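PDB 5K5D: ParB domain protein nuclease from Sulfolobus solfataricus, which probably acts in DNA partition as the ParB-type, DNA-binding component of an archaeal segregation system related to that of plasmid pNOB8. Local coordinates for residues E21-E24 with F25-V29; N33-E36 with D37-S41; T99-G102 with V103-Q106; Q220-R223 with I224-R227; L259-E262 with Y263-L266. The protein carries 4 engineered substitutions. All coordinates share one frame; numbering follows the deposited sequence.

Overall arrangement
The contacts form two groups. Contacts 1 and 2 lie in the ParB-like N-terminal region, and contact 3, in the loop between helices 90-99 and 109-128, packs against both: Val29 CG2 lies 3.6 Å from Asn101 CG, and Ser34 CB 3.4 Å from Gln106 CB. A bound citrate, probably from the crystallisation liquor, is hydrogen-bonded by Arg104 and lies about 3 Å from its side chain, about 4 Å from that of Ser34 and about 6 Å from that of Met28. Contacts 4 and 5, with centres about 15 Å apart, are joined by a 2.8 Å salt bridge between Arg227 NH2 and Asp261 OD1. Centres of contacts 3 and 4 are about 27 Å apart.

Contact 1 of 5, residues E21-E24 with F25-V29; sequences EDDE and FKTMV. Engineered in segment 25-29: Met28 (natural residue Leu).
Glu21 reaches Lys26 over the start of a short helical turn, its OE2 3.3 Å from Lys26 NZ in a salt bridge made on the syn side of the carboxylate. The extended lysine chain brings the ammonium group back to this residue. Asp22 has several partners. Its CG stands anti to the backbone N (chi1 -178°), which turns OD2 over the first turn, where it accepts from Glu24 N at 3.0 Å and from Phe25 N at 3.2 Å, the two donors coming from opposite faces of the carboxylate plane. The same carboxylate lies stacked on one face of the Phe25 ring, with the planes 25° apart, and OD1 forms a salt bridge with Arg90. Without the carboxylate, as with an alanine here, the amides of Glu24 and Phe25 would probably lose their side-chain acceptor and Arg90 one of its carboxylate mates. Asp23 contributes its carbonyl O, which Thr27 OG1 meets at 3.3 Å in the carbonyl plane. Glu24 bends at chi2 and sets OE1 obliquely against the Phe25 ring, 3.1 Å from CE2, while its carboxylate pairs with Arg90 and Arg122. Phe25 and the engineered Met28 pack on helix 90-99. The arrangement is an aspartate N-cap, here opening the short helix 23-26 of the ParB-like N-terminal region.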
loop_
_atom_site.group_PDB
_atom_site.type_symbol
_atom_site.label_atom_id
_atom_site.label_comp_id
_atom_site.label_asym_id
_atom_site.label_seq_id
_atom_site.Cartn_x
_atom_site.Cartn_y
_atom_site.Cartn_z
ATOM N N GLU B 21 -3.204 -21.196 -2.468
ATOM C CA GLU B 21 -2.638 -19.904 -2.110
ATOM C C GLU B 21 -1.821 -19.291 -3.241
ATOM O O GLU B 21 -1.174 -19.996 -4.012
ATOM C CB GLU B 21 -1.806 -20.006 -0.831
ATOM C CG GLU B 21 -0.488 -20.734 -0.984
ATOM C CD GLU B 21 0.347 -20.669 0.279
ATOM O OE1 GLU B 21 -0.238 -20.744 1.383
ATOM O OE2 GLU B 21 1.582 -20.528 0.166
ATOM N N ASP B 22 -1.882 -17.967 -3.336
ATOM C CA ASP B 22 -1.133 -17.215 -4.328
ATOM C C ASP B 22 -0.088 -16.410 -3.576
ATOM O O ASP B 22 -0.424 -15.566 -2.743
ATOM C CB ASP B 22 -2.066 -16.279 -5.094
ATOM C CG ASP B 22 -1.355 -15.510 -6.185
ATOM O OD1 ASP B 22 -1.543 -15.845 -7.372
ATOM O OD2 ASP B 22 -0.605 -14.569 -5.854
ATOM N N ASP B 23 1.181 -16.673 -3.857
ATOM C CA ASP B 23 2.249 -16.105 -3.043
ATOM C C ASP B 23 2.270 -14.580 -3.065
ATOM O O ASP B 23 2.744 -13.948 -2.122
ATOM C CB ASP B 23 3.606 -16.675 -3.442
ATOM C CG ASP B 23 4.399 -17.147 -2.246
ATOM O OD1 ASP B 23 5.208 -16.353 -1.715
ATOM O OD2 ASP B 23 4.194 -18.307 -1.823
ATOM N N GLU B 24 1.743 -13.987 -4.131
ATOM C CA GLU B 24 1.673 -12.537 -4.206
ATOM C C GLU B 24 0.608 -12.013 -3.255
ATOM O O GLU B 24 0.859 -11.094 -2.480
ATOM C CB GLU B 24 1.377 -12.063 -5.629
ATOM C CG GLU B 24 1.596 -10.570 -5.812
ATOM C CD GLU B 24 0.650 -9.951 -6.819
ATOM O OE1 GLU B 24 -0.545 -10.311 -6.809
ATOM O OE2 GLU B 24 1.100 -9.106 -7.621
ATOM N N PHE B 25 -0.585 -12.593 -3.323
ATOM C CA PHE B 25 -1.672 -12.176 -2.446
ATOM C C PHE B 25 -1.294 -12.462 -1.006
ATOM O O PHE B 25 -1.679 -11.733 -0.090
ATOM C CB PHE B 25 -2.966 -12.903 -2.802
ATOM C CG PHE B 25 -3.413 -12.679 -4.216
ATOM C CD1 PHE B 25 -4.184 -13.627 -4.876
ATOM C CD2 PHE B 25 -3.059 -11.521 -4.893
ATOM C CE1 PHE B 25 -4.593 -13.421 -6.182
ATOM C CE2 PHE B 25 -3.465 -11.310 -6.199
ATOM C CZ PHE B 25 -4.232 -12.261 -6.845
ATOM N N LYS B 26 -0.525 -13.527 -0.820
ATOM C CA LYS B 26 -0.095 -13.955 0.504
ATOM C C LYS B 26 0.756 -12.895 1.190
ATOM O O LYS B 26 0.785 -12.814 2.416
ATOM C CB LYS B 26 0.691 -15.260 0.407
ATOM C CG LYS B 26 1.243 -15.759 1.731
ATOM C CD LYS B 26 1.973 -17.079 1.539
ATOM C CE LYS B 26 2.355 -17.702 2.870
ATOM N NZ LYS B 26 3.003 -19.030 2.683
ATOM N N THR B 27 1.434 -12.074 0.396
ATOM C CA THR B 27 2.351 -11.085 0.943
ATOM C C THR B 27 1.935 -9.650 0.650
ATOM O O THR B 27 2.689 -8.722 0.923
ATOM C CB THR B 27 3.781 -11.301 0.418
ATOM O OG1 THR B 27 3.817 -11.061 -0.996
ATOM C CG2 THR B 27 4.245 -12.725 0.716
HETATM N N MSE B 28 0.736 -9.469 0.102
HETATM C CA MSE B 28 0.220 -8.132 -0.194
HETATM C C MSE B 28 0.158 -7.245 1.046
HETATM O O MSE B 28 0.674 -6.124 1.048
HETATM C CB MSE B 28 -1.171 -8.208 -0.828
HETATM C CG MSE B 28 -1.163 -8.410 -2.335
HETATM SE SE MSE B 28 -0.185 -7.003 -3.274
HETATM C CE MSE B 28 -0.924 -5.458 -2.357
ATOM N N VAL B 29 -0.485 -7.752 2.094
ATOM C CA VAL B 29 -0.684 -6.973 3.306
ATOM C C VAL B 29 0.547 -7.010 4.197
ATOM O O VAL B 29 1.051 -8.088 4.521
ATOM C CB VAL B 29 -1.918 -7.448 4.097
ATOM C CG1 VAL B 29 -1.997 -6.729 5.430
ATOM C CG2 VAL B 29 -3.191 -7.220 3.280
#

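Contact 2 of 5, residues N33-E36 with D37-S41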
loop_
_atom_site.group_PDB
_atom_site.type_symbol
_atom_site.label_atom_id
_atom_site.label_comp_id
_atom_site.label_asym_id
_atom_site.label_seq_id
_atom_site.Cartn_x
_atom_site.Cartn_y
_atom_site.Cartn_z
ATOM N N ASN B 33 0.342 -6.861 13.914
ATOM C CA ASN B 33 0.200 -7.525 15.210
ATOM C C ASN B 33 -1.214 -8.029 15.474
ATOM O O ASN B 33 -1.638 -8.131 16.624
ATOM C CB ASN B 33 0.634 -6.589 16.344
ATOM C CG ASN B 33 2.094 -6.190 16.246
ATOM O OD1 ASN B 33 2.902 -6.893 15.634
ATOM N ND2 ASN B 33 2.442 -5.058 16.851
ATOM N N SER B 34 -1.938 -8.352 14.409
ATOM C CA SER B 34 -3.347 -8.702 14.540
ATOM C C SER B 34 -3.586 -10.205 14.635
ATOM O O SER B 34 -4.733 -10.643 14.741
ATOM C CB SER B 34 -4.153 -8.121 13.378
ATOM O OG SER B 34 -3.848 -8.781 12.161
ATOM N N ARG B 35 -2.512 -10.993 14.604
ATOM C CA ARG B 35 -2.656 -12.448 14.610
ATOM C C ARG B 35 -3.394 -12.973 15.840
ATOM O O ARG B 35 -4.386 -13.687 15.711
ATOM C CB ARG B 35 -1.312 -13.163 14.469
ATOM C CG ARG B 35 -1.481 -14.673 14.328
ATOM C CD ARG B 35 -0.166 -15.421 14.216
ATOM N NE ARG B 35 -0.395 -16.845 13.979
ATOM C CZ ARG B 35 -0.356 -17.421 12.780
ATOM N NH1 ARG B 35 -0.082 -16.699 11.702
ATOM N NH2 ARG B 35 -0.583 -18.723 12.661
ATOM N N GLU B 36 -2.907 -12.634 17.028
ATOM C CA GLU B 36 -3.550 -13.096 18.255
ATOM C C GLU B 36 -4.993 -12.597 18.314
ATOM O O GLU B 36 -5.871 -13.252 18.879
ATOM C CB GLU B 36 -2.761 -12.649 19.490
ATOM C CG GLU B 36 -1.351 -13.223 19.552
ATOM C CD GLU B 36 -0.548 -12.697 20.728
ATOM O OE1 GLU B 36 -1.157 -12.129 21.661
ATOM O OE2 GLU B 36 0.693 -12.850 20.716
ATOM N N ASP B 37 -5.234 -11.440 17.707
ATOM C CA ASP B 37 -6.575 -10.876 17.642
ATOM C C ASP B 37 -7.552 -11.836 16.959
ATOM O O ASP B 37 -8.484 -12.331 17.596
ATOM C CB ASP B 37 -6.558 -9.519 16.928
ATOM C CG ASP B 37 -5.571 -8.544 17.551
ATOM O OD1 ASP B 37 -4.411 -8.942 17.803
ATOM O OD2 ASP B 37 -5.956 -7.379 17.793
ATOM N N LEU B 38 -7.343 -12.108 15.673
ATOM C CA LEU B 38 -8.225 -13.038 14.968
ATOM C C LEU B 38 -7.847 -14.495 15.222
ATOM O O LEU B 38 -8.252 -15.396 14.487
ATOM C CB LEU B 38 -8.321 -12.735 13.465
ATOM C CG LEU B 38 -7.100 -12.448 12.583
ATOM C CD1 LEU B 38 -6.870 -10.948 12.424
ATOM C CD2 LEU B 38 -5.854 -13.150 13.089
ATOM N N GLU B 39 -7.072 -14.715 16.279
ATOM C CA GLU B 39 -6.709 -16.058 16.706
ATOM C C GLU B 39 -7.694 -16.528 17.771
ATOM O O GLU B 39 -8.075 -17.697 17.806
ATOM C CB GLU B 39 -5.285 -16.064 17.263
ATOM C CG GLU B 39 -4.595 -17.412 17.229
ATOM C CD GLU B 39 -3.124 -17.314 17.595
ATOM O OE1 GLU B 39 -2.273 -17.553 16.710
ATOM O OE2 GLU B 39 -2.819 -16.994 18.766
ATOM N N LYS B 40 -8.109 -15.605 18.633
ATOM C CA LYS B 40 -9.084 -15.920 19.669
ATOM C C LYS B 40 -10.494 -15.851 19.104
ATOM O O LYS B 40 -11.377 -16.591 19.532
ATOM C CB LYS B 40 -8.950 -14.969 20.861
ATOM C CG LYS B 40 -9.454 -13.568 20.598
ATOM C CD LYS B 40 -10.453 -13.143 21.661
ATOM C CE LYS B 40 -9.811 -13.086 23.036
ATOM N NZ LYS B 40 -10.752 -12.560 24.062
ATOM N N SER B 41 -10.698 -14.951 18.144
ATOM C CA SER B 41 -11.973 -14.843 17.447
ATOM C C SER B 41 -12.364 -16.209 16.905
ATOM O O SER B 41 -13.476 -16.683 17.132
ATOM C CB SER B 41 -11.868 -13.844 16.293
ATOM O OG SER B 41 -11.256 -12.636 16.712
#
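The backbone of 33-36 runs straight into helix 37-45, and Leu38 N donates to Ser34 O at 3.1 Å, while Lys40 N donates to Glu36 O further along. Ser34 also meets the Leu38 side chain, whose CD1 and CD2 both come close to Ser34 O, in a strained fit whose detail is doubtful. With chi1 at 46°, Leu38 CG sits between its own backbone N and carbonyl carbon, which folds the isobutyl group back over the preceding turn. Ser34 OG is 3.7 Å from Leu38 CD1, and its polar partner is Asn32. Leu38 also packs on Ile68 of helix 63-71 and on Gln106. Losing the isobutyl group to an alanine here would probably open a gap between Ser34, Ile68 and Gln106 and leave the helix start less firmly seated against them. On another side of the turn, Arg35 extends from CG to NE and crosses Glu39. Their salt bridge is long, 3.4 Å from Arg35 NE to Glu39 OE1, and its hydrogen bond is weak; the oxygen lies at the guanidinium edge, with the two flat groups 78° apart. The stronger hold on Arg35 comes from Asp67, paired with NH2. This is the entry into helix 37-45, bridged by a weak i to i+4 arginine-glutamate pair and tied to helix 63-71 of the ParB-like N-terminal region by Arg35 with Asp67 and by Leu38 and Glu39 packing on Ile68.

Contact 3 of 5, residues T99-G102 with V103-Q106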
loop_
_atom_site.group_PDB
_atom_site.type_symbol
_atom_site.label_atom_id
_atom_site.label_comp_id
_atom_site.label_asym_id
_atom_site.label_seq_id
_atom_site.Cartn_x
_atom_site.Cartn_y
_atom_site.Cartn_z
ATOM N N THR B 99 -10.209 -3.501 -0.399
ATOM C CA THR B 99 -11.501 -3.299 0.229
ATOM C C THR B 99 -11.527 -3.895 1.622
ATOM O O THR B 99 -12.053 -3.284 2.548
ATOM C CB THR B 99 -12.642 -3.907 -0.599
ATOM O OG1 THR B 99 -12.868 -3.102 -1.762
ATOM C CG2 THR B 99 -13.917 -3.950 0.228
ATOM N N PHE B 100 -10.945 -5.079 1.774
ATOM C CA PHE B 100 -11.005 -5.784 3.047
ATOM C C PHE B 100 -9.832 -5.499 3.973
ATOM O O PHE B 100 -9.719 -6.114 5.034
ATOM C CB PHE B 100 -11.161 -7.289 2.825
ATOM C CG PHE B 100 -12.502 -7.671 2.281
ATOM C CD1 PHE B 100 -12.636 -8.134 0.982
ATOM C CD2 PHE B 100 -13.639 -7.537 3.062
ATOM C CE1 PHE B 100 -13.883 -8.473 0.477
ATOM C CE2 PHE B 100 -14.891 -7.872 2.566
ATOM C CZ PHE B 100 -15.012 -8.340 1.271
ATOM N N ASN B 101 -8.964 -4.570 3.589
ATOM C CA ASN B 101 -7.801 -4.266 4.418
ATOM C C ASN B 101 -7.520 -2.779 4.656
ATOM O O ASN B 101 -7.044 -2.402 5.725
ATOM C CB ASN B 101 -6.558 -4.973 3.879
ATOM C CG ASN B 101 -6.633 -6.475 4.038
ATOM O OD1 ASN B 101 -6.304 -7.015 5.095
ATOM N ND2 ASN B 101 -7.074 -7.162 2.987
ATOM N N GLY B 102 -7.817 -1.943 3.665
ATOM C CA GLY B 102 -7.552 -0.516 3.766
ATOM C C GLY B 102 -8.221 0.184 4.937
ATOM O O GLY B 102 -7.659 1.117 5.508
ATOM N N VAL B 103 -9.425 -0.258 5.292
ATOM C CA VAL B 103 -10.175 0.335 6.399
ATOM C C VAL B 103 -9.832 -0.323 7.739
ATOM O O VAL B 103 -10.149 0.207 8.803
ATOM C CB VAL B 103 -11.702 0.240 6.156
ATOM C CG1 VAL B 103 -12.476 0.706 7.380
ATOM C CG2 VAL B 103 -12.098 1.050 4.940
ATOM N N ARG B 104 -9.170 -1.474 7.677
ATOM C CA ARG B 104 -8.879 -2.276 8.864
ATOM C C ARG B 104 -8.134 -1.497 9.956
ATOM O O ARG B 104 -7.177 -0.776 9.680
ATOM C CB ARG B 104 -8.103 -3.537 8.472
ATOM C CG ARG B 104 -8.213 -4.673 9.470
ATOM C CD ARG B 104 -8.215 -6.022 8.768
ATOM N NE ARG B 104 -6.948 -6.293 8.103
ATOM C CZ ARG B 104 -5.990 -7.062 8.609
ATOM N NH1 ARG B 104 -6.160 -7.640 9.788
ATOM N NH2 ARG B 104 -4.863 -7.253 7.936
ATOM N N ARG B 105 -8.583 -1.655 11.197
ATOM C CA ARG B 105 -8.023 -0.907 12.317
ATOM C C ARG B 105 -6.747 -1.540 12.864
ATOM O O ARG B 105 -5.892 -0.847 13.416
ATOM C CB ARG B 105 -9.059 -0.760 13.431
ATOM C CG ARG B 105 -9.618 -2.082 13.927
ATOM C CD ARG B 105 -11.030 -1.917 14.468
ATOM N NE ARG B 105 -11.868 -1.113 13.579
ATOM C CZ ARG B 105 -12.269 -1.495 12.370
ATOM N NH1 ARG B 105 -11.905 -2.676 11.885
ATOM N NH2 ARG B 105 -13.029 -0.690 11.639
ATOM N N GLN B 106 -6.616 -2.853 12.712
ATOM C CA GLN B 106 -5.411 -3.538 13.166
ATOM C C GLN B 106 -4.171 -3.021 12.435
ATOM O O GLN B 106 -3.042 -3.315 12.832
ATOM C CB GLN B 106 -5.536 -5.052 12.981
ATOM C CG GLN B 106 -6.749 -5.671 13.645
ATOM C CD GLN B 106 -7.808 -6.080 12.639
ATOM O OE1 GLN B 106 -7.807 -7.209 12.144
ATOM N NE2 GLN B 106 -8.717 -5.160 12.329
#
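Asn101 and Arg104 lie side by side and point the same way, yet their flat groups are turned nearly square, the amide and guanidinium planes being 81° apart. Asn101 OD1 faces the guanidinium obliquely and is shared by two of its nitrogens, Arg104 NE and Arg104 NH2, each 3.2 Å away in a weak hydrogen bond. The other end of the amide is firmly held, since Asn101 ND2 donates to Ile97 O and to Asp61 OD1, which fixes which way OD1 faces. Bends at chi2 and chi3 (65° at the latter) curl the Arg104 chain back alongside the asparagine. The other terminal nitrogen, NH1, donates to Gln106 OE1 at 2.9 Å, with the oxygen close to the guanidinium plane, so both sides of the group are engaged. Beneath the side chains the backbone turns as well: Arg104 N donates to Asn101 O at 3.0 Å. Arg104 NH2 also hydrogen-bonds a citrate, probably from the crystallisation liquor. Val29 and Ser34, both from the connection between helices 23-26 and 37-45, pack against the same arginine. Closed by an i+3 to i backbone bond, 101-104 is a turn in the link between helices 90-99 and 109-128, presenting Arg104 to the citrate, which may mark an anion-binding pocket.

Contact 4 of 5, residues Q220-R223 with I224-R227; sequences QAFR and IYTR
Phe222 meets Thr226 one turn on along the helix, and this is where the side chains press closest: Phe222 CE2 lies 3.5 Å from Thr226 CG2, the two side chains crossing at about a right angle. Phe222 CG stands anti to the backbone N (chi1 -173°), carrying the ring forward along the helix toward both Thr226 and Tyr225. Against Tyr225 the fit is slacker. The rings sit obliquely, their planes 38° apart and centroids 5.9 Å apart, and touch through Phe222 CE1 and Tyr225 CD2 at 4.2 Å. Both rings also reach Leu198 of helix 189-201. Thr226 OG1 lies 3.2 Å from both Phe222 O and Arg223 O.

The helix here is regular alpha, with i to i+4 bonds in succession: Thr226 N to Phe222 O at 3.1 Å is the straightest, and Arg227 N reaches Arg223 O at 3.0 Å. It forms part of helix 218-230 in the second domain of the Ssol_1539-like family, an all-helical neighbourhood. Ala221 and Ile224 face inward, Ala221 onto Leu205 and Val209 of helix 203-210 and Ile224 onto Leu237. Arg223 marks the solvent side; beyond its CB, the chain leaves the other residues of the turn and bends at chi3 to lie against Leu259. Arg227, by contrast, is tied down at its guanidinium, NE donating to Ile258 O.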
loop_
_atom_site.group_PDB
_atom_site.type_symbol
_atom_site.label_atom_id
_atom_site.label_comp_id
_atom_site.label_asym_id
_atom_site.label_seq_id
_atom_site.Cartn_x
_atom_site.Cartn_y
_atom_site.Cartn_z
ATOM N N GLN B 220 4.629 14.460 7.574
ATOM C CA GLN B 220 5.968 14.877 7.958
ATOM C C GLN B 220 6.933 14.732 6.786
ATOM O O GLN B 220 7.798 15.578 6.574
ATOM C CB GLN B 220 6.453 14.038 9.142
ATOM C CG GLN B 220 7.602 14.654 9.903
ATOM C CD GLN B 220 7.233 15.988 10.518
ATOM O OE1 GLN B 220 6.344 16.069 11.364
ATOM N NE2 GLN B 220 7.911 17.046 10.086
ATOM N N ALA B 221 6.779 13.649 6.027
ATOM C CA ALA B 221 7.619 13.410 4.859
ATOM C C ALA B 221 7.362 14.463 3.793
ATOM O O ALA B 221 8.280 14.898 3.100
ATOM C CB ALA B 221 7.362 12.025 4.299
ATOM N N PHE B 222 6.102 14.867 3.667
ATOM C CA PHE B 222 5.711 15.838 2.657
ATOM C C PHE B 222 6.206 17.246 2.999
ATOM O O PHE B 222 6.529 18.036 2.110
ATOM C CB PHE B 222 4.194 15.834 2.471
ATOM C CG PHE B 222 3.726 16.693 1.337
ATOM C CD1 PHE B 222 3.713 16.203 0.044
ATOM C CD2 PHE B 222 3.312 17.992 1.562
ATOM C CE1 PHE B 222 3.293 16.990 -1.002
ATOM C CE2 PHE B 222 2.890 18.783 0.524
ATOM C CZ PHE B 222 2.878 18.283 -0.762
ATOM N N ARG B 223 6.259 17.557 4.290
ATOM C CA ARG B 223 6.826 18.825 4.733
ATOM C C ARG B 223 8.289 18.896 4.318
ATOM O O ARG B 223 8.769 19.939 3.869
ATOM C CB ARG B 223 6.707 18.979 6.250
ATOM C CG ARG B 223 5.313 19.343 6.744
ATOM C CD ARG B 223 5.303 19.509 8.255
ATOM N NE ARG B 223 6.221 20.556 8.695
ATOM C CZ ARG B 223 6.692 20.671 9.933
ATOM N NH1 ARG B 223 6.338 19.794 10.864
ATOM N NH2 ARG B 223 7.524 21.657 10.240
ATOM N N ILE B 224 8.989 17.775 4.472
ATOM C CA ILE B 224 10.384 17.675 4.062
ATOM C C ILE B 224 10.524 17.910 2.564
ATOM O O ILE B 224 11.441 18.605 2.120
ATOM C CB ILE B 224 10.970 16.295 4.402
ATOM C CG1 ILE B 224 11.156 16.157 5.915
ATOM C CG2 ILE B 224 12.291 16.086 3.681
ATOM C CD1 ILE B 224 11.702 14.814 6.346
ATOM N N TYR B 225 9.607 17.330 1.793
ATOM C CA TYR B 225 9.615 17.479 0.340
ATOM C C TYR B 225 9.540 18.945 -0.072
ATOM O O TYR B 225 10.464 19.478 -0.689
ATOM C CB TYR B 225 8.457 16.698 -0.292
ATOM C CG TYR B 225 8.278 16.972 -1.764
ATOM C CD1 TYR B 225 9.160 16.443 -2.701
ATOM C CD2 TYR B 225 7.230 17.762 -2.223
ATOM C CE1 TYR B 225 9.001 16.694 -4.056
ATOM C CE2 TYR B 225 7.065 18.019 -3.579
ATOM C CZ TYR B 225 7.954 17.481 -4.488
ATOM O OH TYR B 225 7.799 17.726 -5.831
ATOM N N THR B 226 8.427 19.589 0.263
ATOM C CA THR B 226 8.202 20.978 -0.110
ATOM C C THR B 226 9.320 21.882 0.409
ATOM O O THR B 226 9.728 22.832 -0.260
ATOM C CB THR B 226 6.843 21.474 0.403
ATOM O OG1 THR B 226 6.735 21.202 1.805
ATOM C CG2 THR B 226 5.716 20.756 -0.326
ATOM N N ARG B 227 9.817 21.572 1.601
ATOM C CA ARG B 227 10.920 22.318 2.193
ATOM C C ARG B 227 12.178 22.219 1.334
ATOM O O ARG B 227 12.662 23.219 0.804
ATOM C CB ARG B 227 11.198 21.799 3.605
ATOM C CG ARG B 227 12.551 22.187 4.173
ATOM C CD ARG B 227 12.651 23.678 4.419
ATOM N NE ARG B 227 13.878 24.024 5.130
ATOM C CZ ARG B 227 14.188 25.252 5.529
ATOM N NH1 ARG B 227 13.358 26.257 5.285
ATOM N NH2 ARG B 227 15.326 25.475 6.171
#

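Contact 5 of 5, residues L259-E262 with Y263-L266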
loop_
_atom_site.group_PDB
_atom_site.type_symbol
_atom_site.label_atom_id
_atom_site.label_comp_id
_atom_site.label_asym_id
_atom_site.label_seq_id
_atom_site.Cartn_x
_atom_site.Cartn_y
_atom_site.Cartn_z
ATOM N N LEU B 259 14.047 21.222 8.622
ATOM C CA LEU B 259 12.846 22.059 8.641
ATOM C C LEU B 259 13.033 23.407 9.336
ATOM O O LEU B 259 12.752 24.451 8.750
ATOM C CB LEU B 259 11.668 21.294 9.257
ATOM C CG LEU B 259 11.265 20.022 8.508
ATOM C CD1 LEU B 259 9.970 19.440 9.057
ATOM C CD2 LEU B 259 11.141 20.310 7.021
ATOM N N ASN B 260 13.497 23.383 10.582
ATOM C CA ASN B 260 13.742 24.616 11.325
ATOM C C ASN B 260 14.861 25.441 10.694
ATOM O O ASN B 260 15.986 24.969 10.544
ATOM C CB ASN B 260 14.065 24.316 12.791
ATOM C CG ASN B 260 14.026 25.561 13.671
ATOM O OD1 ASN B 260 14.301 26.675 13.218
ATOM N ND2 ASN B 260 13.680 25.372 14.940
ATOM N N ASP B 261 14.538 26.677 10.336
ATOM C CA ASP B 261 15.467 27.557 9.638
ATOM C C ASP B 261 16.703 27.945 10.437
ATOM O O ASP B 261 17.717 28.330 9.860
ATOM C CB ASP B 261 14.747 28.822 9.180
ATOM C CG ASP B 261 14.104 28.661 7.828
ATOM O OD1 ASP B 261 14.782 28.144 6.914
ATOM O OD2 ASP B 261 12.925 29.043 7.681
ATOM N N GLU B 262 16.627 27.865 11.760
ATOM C CA GLU B 262 17.776 28.249 12.570
ATOM C C GLU B 262 18.880 27.199 12.499
ATOM O O GLU B 262 19.868 27.276 13.226
ATOM C CB GLU B 262 17.377 28.521 14.025
ATOM C CG GLU B 262 17.053 27.281 14.839
ATOM C CD GLU B 262 17.253 27.492 16.334
ATOM O OE1 GLU B 262 16.351 27.121 17.114
ATOM O OE2 GLU B 262 18.316 28.019 16.729
ATOM N N TYR B 263 18.713 26.218 11.617
ATOM C CA TYR B 263 19.736 25.196 11.429
ATOM C C TYR B 263 20.197 25.105 9.979
ATOM O O TYR B 263 20.720 24.079 9.551
ATOM C CB TYR B 263 19.241 23.837 11.921
ATOM C CG TYR B 263 18.727 23.869 13.342
ATOM C CD1 TYR B 263 17.367 23.938 13.605
ATOM C CD2 TYR B 263 19.601 23.844 14.420
ATOM C CE1 TYR B 263 16.891 23.969 14.901
ATOM C CE2 TYR B 263 19.135 23.877 15.720
ATOM C CZ TYR B 263 17.780 23.942 15.955
ATOM O OH TYR B 263 17.310 23.978 17.248
ATOM N N ARG B 264 20.010 26.189 9.231
ATOM C CA ARG B 264 20.419 26.237 7.831
ATOM C C ARG B 264 21.890 25.884 7.634
ATOM O O ARG B 264 22.230 25.078 6.769
ATOM C CB ARG B 264 20.146 27.617 7.237
ATOM C CG ARG B 264 18.706 27.851 6.832
ATOM C CD ARG B 264 18.576 29.142 6.049
ATOM N NE ARG B 264 17.263 29.284 5.428
ATOM C CZ ARG B 264 16.935 30.265 4.594
ATOM N NH1 ARG B 264 17.829 31.194 4.281
ATOM N NH2 ARG B 264 15.716 30.316 4.073
ATOM N N ASP B 265 22.762 26.497 8.428
ATOM C CA ASP B 265 24.200 26.296 8.285
ATOM C C ASP B 265 24.569 24.821 8.396
ATOM O O ASP B 265 25.349 24.305 7.599
ATOM C CB ASP B 265 24.963 27.109 9.331
ATOM C CG ASP B 265 24.658 28.592 9.250
ATOM O OD1 ASP B 265 24.517 29.107 8.121
ATOM O OD2 ASP B 265 24.550 29.241 10.315
ATOM N N LEU B 266 23.998 24.150 9.390
ATOM C CA LEU B 266 24.233 22.726 9.594
ATOM C C LEU B 266 23.775 21.913 8.389
ATOM O O LEU B 266 24.505 21.056 7.894
ATOM C CB LEU B 266 23.519 22.248 10.859
ATOM C CG LEU B 266 24.352 22.220 12.143
ATOM C CD1 LEU B 266 25.300 23.403 12.214
ATOM C CD2 LEU B 266 23.451 22.169 13.367
#
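Asp261 OD1 is gripped by two arginines, Arg264 through NE at 3.1 Å and Arg227 of helix 218-230 through NH2. The Arg264 bond comes from above the carboxylate plane, 46° out of it, and the two flat groups are 79° apart although the side chains run side by side. An extended Arg264 chain, from CG to NE, lies along the aspartate to make this reach. Two positive groups on one oxygen would probably favour the charged carboxylate. Below them the backbone turns through Arg264 N to Asp261 O and Tyr263 N to Asn260 O, both at 3.2 Å.

Asn260 builds an Asx turn: its OD1 accepts from Glu262 N at 3.0 Å, in a nearly straight bond, just after helix 252-259 ends and before helix 264-271, whose N-cap position is Tyr263. The Tyr263 ring is held from two directions. Asn260 CB comes at its edge, 3.4 Å from Tyr263 CD1, with the amide plane almost perpendicular to the ring. Over one face lies Glu262, whose CG makes a CH-pi contact 3.6 Å from the ring centroid, while its carboxylate stacks along the ring toward OH, the planes 28° apart.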